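Local coordinates for protein glutaredoxin (Methanosarcina mazei, PDB 3NZN) that probably catalyses dithiol-disulfide exchange, reducing protein or mixed disulfides through a redox-active cysteine pair, as other glutaredoxins do, at residues C32-C35 with K36-K39; Y51-V54 with D55-E58; E64-E67 with E68-F72. All coordinates share one frame; numbering follows the deposited sequence.

Contact 1. Residues C32-C35 with K36-K39; sequences CVWC and KKTK
Cys32 and Lys36 meet twice at one carbonyl oxygen. The backbone N of Lys36 reaches Cys32 O at 3.0 Å, in the carbonyl plane, as the first bond of the helix that Cys32 caps. Lys36 NZ returns to the same oxygen at 3.2 Å, tilted 29° from that plane. Bends at chi2, chi3 and chi4 curl the lysine back along its own helix, and NZ also bonds to Leu29 O. This matches the CxxC helix start of the thioredoxin fold: Cys32 SG and Cys35 SG form a disulfide over the first turn, and Lys36 NZ stands 3.7 Å from Cys35 CB. With an alanine here, Cys32 O would probably keep just its backbone donor and Leu29 O would lose its lysine partner.

A second doubly gripped oxygen follows. Thr38 OG1, anti to its own carbonyl carbon (chi1 -57°), lies beside the backbone N and reaches Trp34 O at 2.8 Å, while Thr38 N approaches that oxygen from the opposite face of the carbonyl plane.

On the outer side Lys37 runs alongside Trp34 and brings CD to 3.9 Å from CZ3, obliquely to the indole.

Contact 2. Residues Y51-V54 with D55-E58; sequences YVYV and DRLE. With SO4 (sulfate ion), chain F.
With CG anti to its carbonyl carbon (chi1 -69°), Tyr53 sends its ring in the same direction as the side chain of Arg56, whose chain runs extended from CG to NE. The two lie side by side as the last strand residue of 49-53 passes through a short 3-10 turn into the loop before helix 59-72, a strand-to-helix connection of the thioredoxin fold. Ring and guanidinium are almost perpendicular, their planes 83° apart, and Arg56 NH1 comes obliquely to 4.1 Å from Tyr53 CD2, a loose packing contact. Arg56 NH1 is hydrogen-bonded to Lys10 O.

Two backbone bonds close the turn. Arg56 N donates to Tyr53 O at 3.0 Å and Leu57 N to Val54 O at 3.1 Å, each donor standing well above the plane of its carbonyl. Asp55 folds back over the strand end, bringing OD1 to 3.7 Å from Tyr53 CB, while OD2 bonds to Ser30 OG. Leu57 crosses Val52 at about a right angle, and its CD1 meets Val52 CG1 at 3.7 Å; the same leucine lies against Ala65 of the following helix.

Back along the strand, Tyr51 sets CD1 3.9 Å above one face of the Tyr53 ring, toward its rim. Tyr51 reaches on to a sulfate ion, probably from the crystallisation liquor, that Lys10 and His15 also bind: O4 lies at the edge of the tyrosine ring, in its plane, and accepts a hydrogen bond from Tyr51 OH at 2.6 Å.

Contact 3. Residues E64-E67 with E68-F72; sequences EAVE and EVRRF
Arg70 lies against Val66 one turn earlier in helix 59-72, the helix that follows strand 49-53 in this thioredoxin-fold chain. The arginine can be followed outward as a worked example of an i to i+4 side-chain contact. Its CB sits 3.4 Å from Val66 O, the oxygen that also accepts the hydrogen bond from Arg70 N. From there CG and CD extend, with CG anti to the backbone N (chi1 -178°), and the bend comes at chi3 (-78°), which swings the guanidinium back toward the preceding turn. CZ then stands 4.1 Å from Val66 CG1, and NH2 approaches the same methyl more closely, at 3.7 Å. The valine branch meets the flat group obliquely. Weak, long ion pairs join the arginine to Glu62 and Glu63 of a neighbouring subunit, which brings the head group near that subunit.

The backbone beneath is regular helix: Glu68 N, Val69 N, Arg70 N and Arg71 N each bond to the carbonyl oxygen four residues back. On the inward side, Val69 places CG2 3.4 Å from Ala65 O, and these two residues and Glu68 rest on Tyr27 of the sheet. Val69 also packs on Phe78 and Thr80.

Near the C-terminal end an acid, a guanidinium and a ring come together. Glu68, bent at chi2, directs OE1 toward Arg71 NH1 in a long salt bridge of 3.8 Å. Phe72 CE2 stands 3.5 Å above one face of the Arg71 guanidinium, offset toward its rim.

How the contacts relate
Along the chain the three contacts come in series, none nested in or crossing another, and each closes only a local turn. Contact 1 opens helix 33-45, the crossover of the unit formed by strands 24-28 and 49-53. The chain then returns through strand 49-53 to contact 2, which turns it toward helix 59-72 and contact 3. Contacts 1 and 2 touch where Lys39 CE packs on Tyr51 CZ at 3.3 Å and Lys36 on Tyr53. Contacts 2 and 3 meet through Val54 CG1 and Val66 CG2 at 3.8 Å. Contacts 1 and 3 remain apart, their nearest atoms about 10 Å from each other, with contact 2 touching both.

Contact 1. Residues C32-C35 with K36-K39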
ATOM      1  N   CYS A  32      -9.332  -2.765   9.013  1.00 16.84           N
ATOM      2  CA  CYS A  32      -8.417  -2.417  10.086  1.00 14.34           C
ATOM      3  C   CYS A  32      -9.317  -2.261  11.334  1.00 13.98           C
ATOM      4  O   CYS A  32     -10.035  -1.296  11.511  1.00 13.48           O
ATOM      5  CB  CYS A  32      -7.685  -1.123   9.802  1.00 16.80           C
ATOM      6  SG  CYS A  32      -6.821  -0.268  11.081  1.00 18.28           S
ATOM      7  N   VAL A  33      -9.262  -3.259  12.191  1.00 13.47           N
ATOM      8  CA  VAL A  33     -10.069  -3.295  13.441  1.00 15.05           C
ATOM      9  C   VAL A  33      -9.815  -2.120  14.315  1.00 12.39           C
ATOM     10  O   VAL A  33     -10.753  -1.584  14.903  1.00 14.34           O
ATOM     11  CB  VAL A  33      -9.735  -4.648  14.179  1.00 17.43           C
ATOM     12  CG1 VAL A  33     -10.157  -4.634  15.587  1.00 23.22           C
ATOM     13  CG2 VAL A  33     -10.308  -5.840  13.419  1.00 22.86           C
ATOM     14  N   TRP A  34      -8.584  -1.690  14.452  1.00 12.22           N
ATOM     15  CA  TRP A  34      -8.293  -0.573  15.294  1.00 12.86           C
ATOM     16  C   TRP A  34      -8.712   0.755  14.718  1.00 10.71           C
ATOM     17  O   TRP A  34      -9.006   1.699  15.451  1.00 11.55           O
ATOM     18  CB  TRP A  34      -6.882  -0.605  15.780  1.00 13.92           C
ATOM     19  CG  TRP A  34      -6.561  -1.805  16.605  1.00 14.96           C
ATOM     20  CD1 TRP A  34      -5.871  -2.899  16.217  1.00 18.04           C
ATOM     21  CD2 TRP A  34      -6.876  -1.956  17.993  1.00 16.48           C
ATOM     22  NE1 TRP A  34      -5.737  -3.756  17.279  1.00 20.46           N
ATOM     23  CE2 TRP A  34      -6.374  -3.211  18.361  1.00 17.30           C
ATOM     24  CE3 TRP A  34      -7.606  -1.204  18.930  1.00 16.78           C
ATOM     25  CZ2 TRP A  34      -6.500  -3.689  19.642  1.00 23.83           C
ATOM     26  CZ3 TRP A  34      -7.681  -1.681  20.220  1.00 20.89           C
ATOM     27  CH2 TRP A  34      -7.138  -2.895  20.561  1.00 22.53           C
ATOM     28  N   CYS A  35      -8.725   0.830  13.387  1.00 11.68           N
ATOM     29  CA  CYS A  35      -9.262   1.994  12.710  1.00 10.25           C
ATOM     30  C   CYS A  35     -10.731   2.078  13.004  1.00 10.50           C
ATOM     31  O   CYS A  35     -11.267   3.162  13.318  1.00 11.60           O
ATOM     32  CB  CYS A  35      -9.031   1.957  11.236  1.00 10.94           C
ATOM     33  SG  CYS A  35      -7.332   1.932  10.684  1.00 12.83           S
ATOM     34  N   LYS A  36     -11.449   0.959  12.959  1.00 11.34           N
ATOM     35  CA  LYS A  36     -12.881   0.990  13.224  1.00 11.49           C
ATOM     36  C   LYS A  36     -13.160   1.377  14.688  1.00 11.32           C
ATOM     37  O   LYS A  36     -14.090   2.123  14.978  1.00 12.04           O
ATOM     38  CB  LYS A  36     -13.466  -0.358  12.897  1.00 13.25           C
ATOM     39  CG  LYS A  36     -13.616  -0.795  11.489  1.00 22.43           C
ATOM     40  CD  LYS A  36     -14.005   0.277  10.375  1.00 26.89           C
ATOM     41  CE  LYS A  36     -13.191   0.010   9.063  1.00 30.00           C
ATOM     42  NZ  LYS A  36     -11.720   0.316   9.292  1.00 18.99           N
ATOM     43  N   LYS A  37     -12.316   0.914  15.590  1.00 11.19           N
ATOM     44  CA  LYS A  37     -12.490   1.263  16.980  1.00 11.91           C
ATOM     45  C   LYS A  37     -12.232   2.760  17.184  1.00 10.72           C
ATOM     46  O   LYS A  37     -12.899   3.409  18.017  1.00 11.41           O
ATOM     47  CB  LYS A  37     -11.497   0.524  17.865  1.00 15.38           C
ATOM     48  CG  LYS A  37     -11.727  -0.903  18.149  1.00 20.41           C
ATOM     49  CD  LYS A  37     -11.550  -1.256  19.641  1.00 31.94           C
ATOM     50  CE  LYS A  37     -12.066  -2.733  19.973  1.00 37.86           C
ATOM     51  NZ  LYS A  37     -13.554  -2.863  20.487  1.00 42.44           N
ATOM     52  N   THR A  38     -11.273   3.350  16.501  1.00 10.69           N
ATOM     53  CA  THR A  38     -11.049   4.779  16.526  1.00 10.06           C
ATOM     54  C   THR A  38     -12.178   5.559  15.958  1.00 10.01           C
ATOM     55  O   THR A  38     -12.623   6.574  16.604  1.00 10.33           O
ATOM     56  CB  THR A  38      -9.745   5.090  15.743  1.00 11.10           C
ATOM     57  OG1 THR A  38      -8.653   4.337  16.327  1.00 12.12           O
ATOM     58  CG2 THR A  38      -9.424   6.587  15.807  1.00 12.07           C
ATOM     59  N   LYS A  39     -12.757   5.165  14.839  1.00 10.50           N
ATOM     60  CA  LYS A  39     -13.927   5.776  14.309  1.00 10.75           C
ATOM     61  C   LYS A  39     -15.082   5.743  15.320  1.00 10.63           C
ATOM     62  O   LYS A  39     -15.783   6.724  15.455  1.00 10.69           O
ATOM     63  CB  LYS A  39     -14.261   5.167  12.958  1.00 12.40           C
ATOM     64  CG  LYS A  39     -15.419   5.663  12.278  1.00 13.07           C
ATOM     65  CD  LYS A  39     -15.575   5.129  10.843  1.00 18.50           C
ATOM     66  CE  LYS A  39     -16.849   5.608  10.210  1.00 21.88           C
ATOM     67  NZ  LYS A  39     -18.006   4.790  10.743  1.00 26.54           N
TER

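Contact 2. Residues Y51-V54 with D55-E58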
ATOM      1  N   TYR A  51     -12.947  10.970   7.990  1.00 10.65           N
ATOM      2  CA  TYR A  51     -12.127   9.731   7.888  1.00 10.88           C
ATOM      3  C   TYR A  51     -11.939   9.406   6.375  1.00 11.04           C
ATOM      4  O   TYR A  51     -12.720   9.771   5.552  1.00 11.72           O
ATOM      5  CB  TYR A  51     -12.668   8.615   8.681  1.00 12.30           C
ATOM      6  CG  TYR A  51     -13.973   8.087   8.264  1.00 13.57           C
ATOM      7  CD1 TYR A  51     -14.034   7.007   7.381  1.00 15.89           C
ATOM      8  CD2 TYR A  51     -15.169   8.719   8.600  1.00 14.98           C
ATOM      9  CE1 TYR A  51     -15.218   6.529   6.961  1.00 18.88           C
ATOM     10  CE2 TYR A  51     -16.386   8.225   8.173  1.00 18.96           C
ATOM     11  CZ  TYR A  51     -16.383   7.129   7.340  1.00 19.63           C
ATOM     12  OH  TYR A  51     -17.548   6.618   6.873  1.00 24.24           O
ATOM     13  N   VAL A  52     -10.786   8.753   6.182  1.00  9.77           N
ATOM     14  CA  VAL A  52     -10.351   8.341   4.793  1.00  9.73           C
ATOM     15  C   VAL A  52      -9.839   6.935   4.927  1.00 10.72           C
ATOM     16  O   VAL A  52      -9.046   6.595   5.763  1.00 11.73           O
ATOM     17  CB  VAL A  52      -9.202   9.262   4.351  1.00 11.83           C
ATOM     18  CG1 VAL A  52      -8.651   8.830   2.967  1.00 12.80           C
ATOM     19  CG2 VAL A  52      -9.696  10.729   4.287  1.00 14.06           C
ATOM     20  N   TYR A  53     -10.335   6.079   3.939  1.00  9.70           N
ATOM     21  CA  TYR A  53      -9.814   4.737   3.828  1.00  9.88           C
ATOM     22  C   TYR A  53      -8.763   4.701   2.700  1.00  9.32           C
ATOM     23  O   TYR A  53      -9.159   4.759   1.480  1.00 10.37           O
ATOM     24  CB  TYR A  53     -10.931   3.753   3.532  1.00 10.68           C
ATOM     25  CG  TYR A  53     -11.895   3.557   4.687  1.00 11.17           C
ATOM     26  CD1 TYR A  53     -11.448   3.493   6.003  1.00 12.14           C
ATOM     27  CD2 TYR A  53     -13.233   3.423   4.469  1.00 13.48           C
ATOM     28  CE1 TYR A  53     -12.342   3.317   7.043  1.00 14.77           C
ATOM     29  CE2 TYR A  53     -14.153   3.250   5.539  1.00 16.49           C
ATOM     30  CZ  TYR A  53     -13.675   3.212   6.789  1.00 16.80           C
ATOM     31  OH  TYR A  53     -14.579   3.082   7.851  1.00 22.07           O
ATOM     32  N   VAL A  54      -7.556   4.767   3.037  1.00  9.98           N
ATOM     33  CA  VAL A  54      -6.481   5.016   2.085  1.00 11.43           C
ATOM     34  C   VAL A  54      -6.427   3.781   1.047  1.00 11.69           C
ATOM     35  O   VAL A  54      -6.126   4.099  -0.147  1.00 13.34           O
ATOM     36  CB  VAL A  54      -5.147   5.163   2.768  1.00 12.37           C
ATOM     37  CG1 VAL A  54      -4.007   5.266   1.823  1.00 14.89           C
ATOM     38  CG2 VAL A  54      -5.122   6.471   3.661  1.00 12.91           C
ATOM     39  N   ASP A  55      -6.752   2.638   1.476  1.00 12.54           N
ATOM     40  CA  ASP A  55      -6.711   1.501   0.543  1.00 13.57           C
ATOM     41  C   ASP A  55      -7.824   1.554  -0.433  1.00 14.35           C
ATOM     42  O   ASP A  55      -7.780   0.768  -1.418  1.00 18.95           O
ATOM     43  CB  ASP A  55      -6.831   0.233   1.302  1.00 14.55           C
ATOM     44  CG  ASP A  55      -8.115   0.115   2.070  1.00 12.81           C
ATOM     45  OD1 ASP A  55      -8.466   1.023   2.867  1.00 12.86           O
ATOM     46  OD2 ASP A  55      -8.772  -0.910   2.053  1.00 21.03           O
ATOM     47  N   ARG A  56      -8.823   2.418  -0.350  1.00 12.08           N
ATOM     48  CA  ARG A  56      -9.878   2.588  -1.295  1.00 11.31           C
ATOM     49  C   ARG A  56      -9.659   3.737  -2.240  1.00 11.26           C
ATOM     50  O   ARG A  56     -10.483   4.022  -3.051  1.00 12.79           O
ATOM     51  CB  ARG A  56     -11.242   2.657  -0.602  1.00 12.07           C
ATOM     52  CG  ARG A  56     -11.593   1.334  -0.029  1.00 18.47           C
ATOM     53  CD  ARG A  56     -12.942   1.240   0.442  1.00 17.19           C
ATOM     54  NE  ARG A  56     -13.293  -0.125   0.823  1.00 17.55           N
ATOM     55  CZ  ARG A  56     -14.340  -0.327   1.630  1.00 18.71           C
ATOM     56  NH1 ARG A  56     -15.069   0.693   1.985  1.00 19.19           N
ATOM     57  NH2 ARG A  56     -14.664  -1.546   2.028  1.00 20.50           N
ATOM     58  N   LEU A  57      -8.535   4.402  -2.101  1.00 13.57           N
ATOM     59  CA  LEU A  57      -8.216   5.515  -2.989  1.00 15.22           C
ATOM     60  C   LEU A  57      -7.385   5.024  -4.151  1.00 16.25           C
ATOM     61  O   LEU A  57      -6.667   4.055  -4.017  1.00 19.17           O
ATOM     62  CB  LEU A  57      -7.502   6.600  -2.214  1.00 14.35           C
ATOM     63  CG  LEU A  57      -8.217   7.255  -1.042  1.00 16.06           C
ATOM     64  CD1 LEU A  57      -7.239   8.157  -0.333  1.00 14.87           C
ATOM     65  CD2 LEU A  57      -9.492   8.018  -1.500  1.00 17.06           C
ATOM     66  N   GLU A  58      -7.339   5.861  -5.181  1.00 19.16           N
ATOM     67  CA  GLU A  58      -6.703   5.631  -6.417  1.00 20.54           C
ATOM     68  C   GLU A  58      -5.880   6.829  -6.837  1.00 18.48           C
ATOM     69  O   GLU A  58      -6.230   7.925  -6.497  1.00 20.22           O
ATOM     70  CB  GLU A  58      -7.803   5.429  -7.489  1.00 25.87           C
ATOM     71  CG  GLU A  58      -8.513   4.085  -7.406  1.00 31.10           C
ATOM     72  CD  GLU A  58      -9.904   4.142  -6.802  1.00 33.57           C
ATOM     73  OE1 GLU A  58     -10.879   4.844  -7.325  1.00 39.45           O
ATOM     74  OE2 GLU A  58     -10.036   3.415  -5.814  1.00 26.55           O
TER
HETATM   75  S   SO4 F 107     -20.901   7.424   7.142  1.00 27.10           S
HETATM   76  O1  SO4 F 107     -21.570   8.577   6.434  1.00 32.23           O
HETATM   77  O2  SO4 F 107     -21.694   7.083   8.326  1.00 34.06           O
HETATM   78  O3  SO4 F 107     -20.814   6.312   6.311  1.00 28.47           O
HETATM   79  O4  SO4 F 107     -19.601   8.044   7.559  1.00 32.99           O

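Contact 3. Residues E64-E67 with E68-F72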
ATOM      1  N   GLU A  64      -1.542  11.449  -2.491  1.00 12.15           N
ATOM      2  CA  GLU A  64      -1.645  12.580  -1.641  1.00 13.07           C
ATOM      3  C   GLU A  64      -1.999  12.168  -0.179  1.00 12.26           C
ATOM      4  O   GLU A  64      -1.498  12.713   0.803  1.00 13.15           O
ATOM      5  CB  GLU A  64      -2.634  13.558  -2.123  1.00 15.26           C
ATOM      6  CG  GLU A  64      -2.226  14.282  -3.363  1.00 20.30           C
ATOM      7  CD  GLU A  64      -3.358  14.962  -4.139  1.00 27.52           C
ATOM      8  OE1 GLU A  64      -4.520  14.857  -3.806  1.00 34.15           O
ATOM      9  OE2 GLU A  64      -3.074  15.652  -5.126  1.00 34.34           O
ATOM     10  N   ALA A  65      -2.834  11.149  -0.004  1.00 12.29           N
ATOM     11  CA  ALA A  65      -3.179  10.681   1.336  1.00 11.89           C
ATOM     12  C   ALA A  65      -1.975  10.091   2.006  1.00 10.57           C
ATOM     13  O   ALA A  65      -1.741  10.351   3.207  1.00 11.35           O
ATOM     14  CB  ALA A  65      -4.369   9.723   1.268  1.00 11.80           C
ATOM     15  N   VAL A  66      -1.211   9.241   1.295  1.00 11.12           N
ATOM     16  CA  VAL A  66      -0.048   8.657   1.881  1.00 10.22           C
ATOM     17  C   VAL A  66       0.955   9.722   2.250  1.00 10.74           C
ATOM     18  O   VAL A  66       1.599   9.630   3.289  1.00 11.91           O
ATOM     19  CB  VAL A  66       0.547   7.556   0.979  1.00 11.77           C
ATOM     20  CG1 VAL A  66       1.929   7.202   1.475  1.00 14.31           C
ATOM     21  CG2 VAL A  66      -0.464   6.369   0.913  1.00 13.81           C
ATOM     22  N   GLU A  67       1.155  10.709   1.384  1.00 12.09           N
ATOM     23  CA  GLU A  67       2.076  11.762   1.734  1.00 12.82           C
ATOM     24  C   GLU A  67       1.624  12.508   2.968  1.00 12.79           C
ATOM     25  O   GLU A  67       2.482  12.922   3.775  1.00 13.50           O
ATOM     26  CB  GLU A  67       2.188  12.755   0.580  1.00 14.75           C
ATOM     27  CG  GLU A  67       2.864  12.262  -0.627  1.00 18.96           C
ATOM     28  CD  GLU A  67       2.656  13.126  -1.923  1.00 23.80           C
ATOM     29  OE1 GLU A  67       1.743  14.000  -2.075  1.00 27.67           O
ATOM     30  OE2 GLU A  67       3.376  12.839  -2.886  1.00 30.19           O
ATOM     31  N   GLU A  68       0.333  12.745   3.128  1.00 12.11           N
ATOM     32  CA  GLU A  68      -0.138  13.414   4.331  1.00 12.50           C
ATOM     33  C   GLU A  68       0.130  12.574   5.601  1.00 12.18           C
ATOM     34  O   GLU A  68       0.560  13.110   6.610  1.00 13.78           O
ATOM     35  CB  GLU A  68      -1.601  13.721   4.181  1.00 13.12           C
ATOM     36  CG  GLU A  68      -2.229  14.332   5.426  1.00 18.66           C
ATOM     37  CD  GLU A  68      -1.874  15.769   5.680  1.00 23.73           C
ATOM     38  OE1 GLU A  68      -1.084  16.389   4.909  1.00 27.44           O
ATOM     39  OE2 GLU A  68      -2.445  16.345   6.698  1.00 29.68           O
ATOM     40  N   VAL A  69      -0.181  11.287   5.547  1.00 11.13           N
ATOM     41  CA  VAL A  69       0.119  10.419   6.645  1.00 11.32           C
ATOM     42  C   VAL A  69       1.612  10.430   6.934  1.00 11.30           C
ATOM     43  O   VAL A  69       2.048  10.554   8.037  1.00 12.53           O
ATOM     44  CB  VAL A  69      -0.378   8.996   6.374  1.00 11.74           C
ATOM     45  CG1 VAL A  69       0.083   8.064   7.445  1.00 12.45           C
ATOM     46  CG2 VAL A  69      -1.877   8.990   6.287  1.00 11.85           C
ATOM     47  N   ARG A  70       2.454  10.292   5.886  1.00 11.73           N
ATOM     48  CA  ARG A  70       3.879  10.232   6.140  1.00 12.26           C
ATOM     49  C   ARG A  70       4.453  11.483   6.818  1.00 11.89           C
ATOM     50  O   ARG A  70       5.284  11.403   7.594  1.00 13.04           O
ATOM     51  CB  ARG A  70       4.602   9.979   4.788  1.00 13.46           C
ATOM     52  CG  ARG A  70       6.083   9.848   4.928  1.00 13.92           C
ATOM     53  CD  ARG A  70       6.718   9.518   3.488  1.00 21.99           C
ATOM     54  NE  ARG A  70       6.524   8.091   3.133  1.00 25.58           N
ATOM     55  CZ  ARG A  70       5.917   7.640   2.066  1.00 21.84           C
ATOM     56  NH1 ARG A  70       5.795   6.351   1.894  1.00 24.16           N
ATOM     57  NH2 ARG A  70       5.441   8.420   1.200  1.00 24.09           N
ATOM     58  N   ARG A  71       3.900  12.607   6.444  1.00 12.36           N
ATOM     59  CA  ARG A  71       4.314  13.900   7.054  1.00 14.00           C
ATOM     60  C   ARG A  71       4.204  13.873   8.596  1.00 13.49           C
ATOM     61  O   ARG A  71       5.071  14.329   9.284  1.00 16.35           O
ATOM     62  CB  ARG A  71       3.496  15.051   6.505  1.00 15.69           C
ATOM     63  CG  ARG A  71       3.665  16.371   7.233  1.00 20.69           C
ATOM     64  CD  ARG A  71       2.717  17.389   6.675  1.00 23.93           C
ATOM     65  NE  ARG A  71       2.477  18.494   7.582  1.00 24.57           N
ATOM     66  CZ  ARG A  71       1.565  19.397   7.344  1.00 29.51           C
ATOM     67  NH1 ARG A  71       0.845  19.331   6.264  1.00 35.29           N
ATOM     68  NH2 ARG A  71       1.375  20.365   8.224  1.00 33.04           N
ATOM     69  N   PHE A  72       3.103  13.280   9.076  1.00 12.34           N
ATOM     70  CA  PHE A  72       2.773  13.271  10.479  1.00 12.53           C
ATOM     71  C   PHE A  72       3.190  11.970  11.176  1.00 13.21           C
ATOM     72  O   PHE A  72       3.240  11.866  12.397  1.00 16.76           O
ATOM     73  CB  PHE A  72       1.286  13.452  10.670  1.00 13.26           C
ATOM     74  CG  PHE A  72       0.870  14.913  10.515  1.00 14.21           C
ATOM     75  CD1 PHE A  72       0.999  15.777  11.558  1.00 15.36           C
ATOM     76  CD2 PHE A  72       0.303  15.371   9.388  1.00 14.98           C
ATOM     77  CE1 PHE A  72       0.651  17.103  11.441  1.00 14.78           C
ATOM     78  CE2 PHE A  72      -0.061  16.744   9.293  1.00 17.08           C
ATOM     79  CZ  PHE A  72       0.073  17.531  10.350  1.00 15.62           C
TER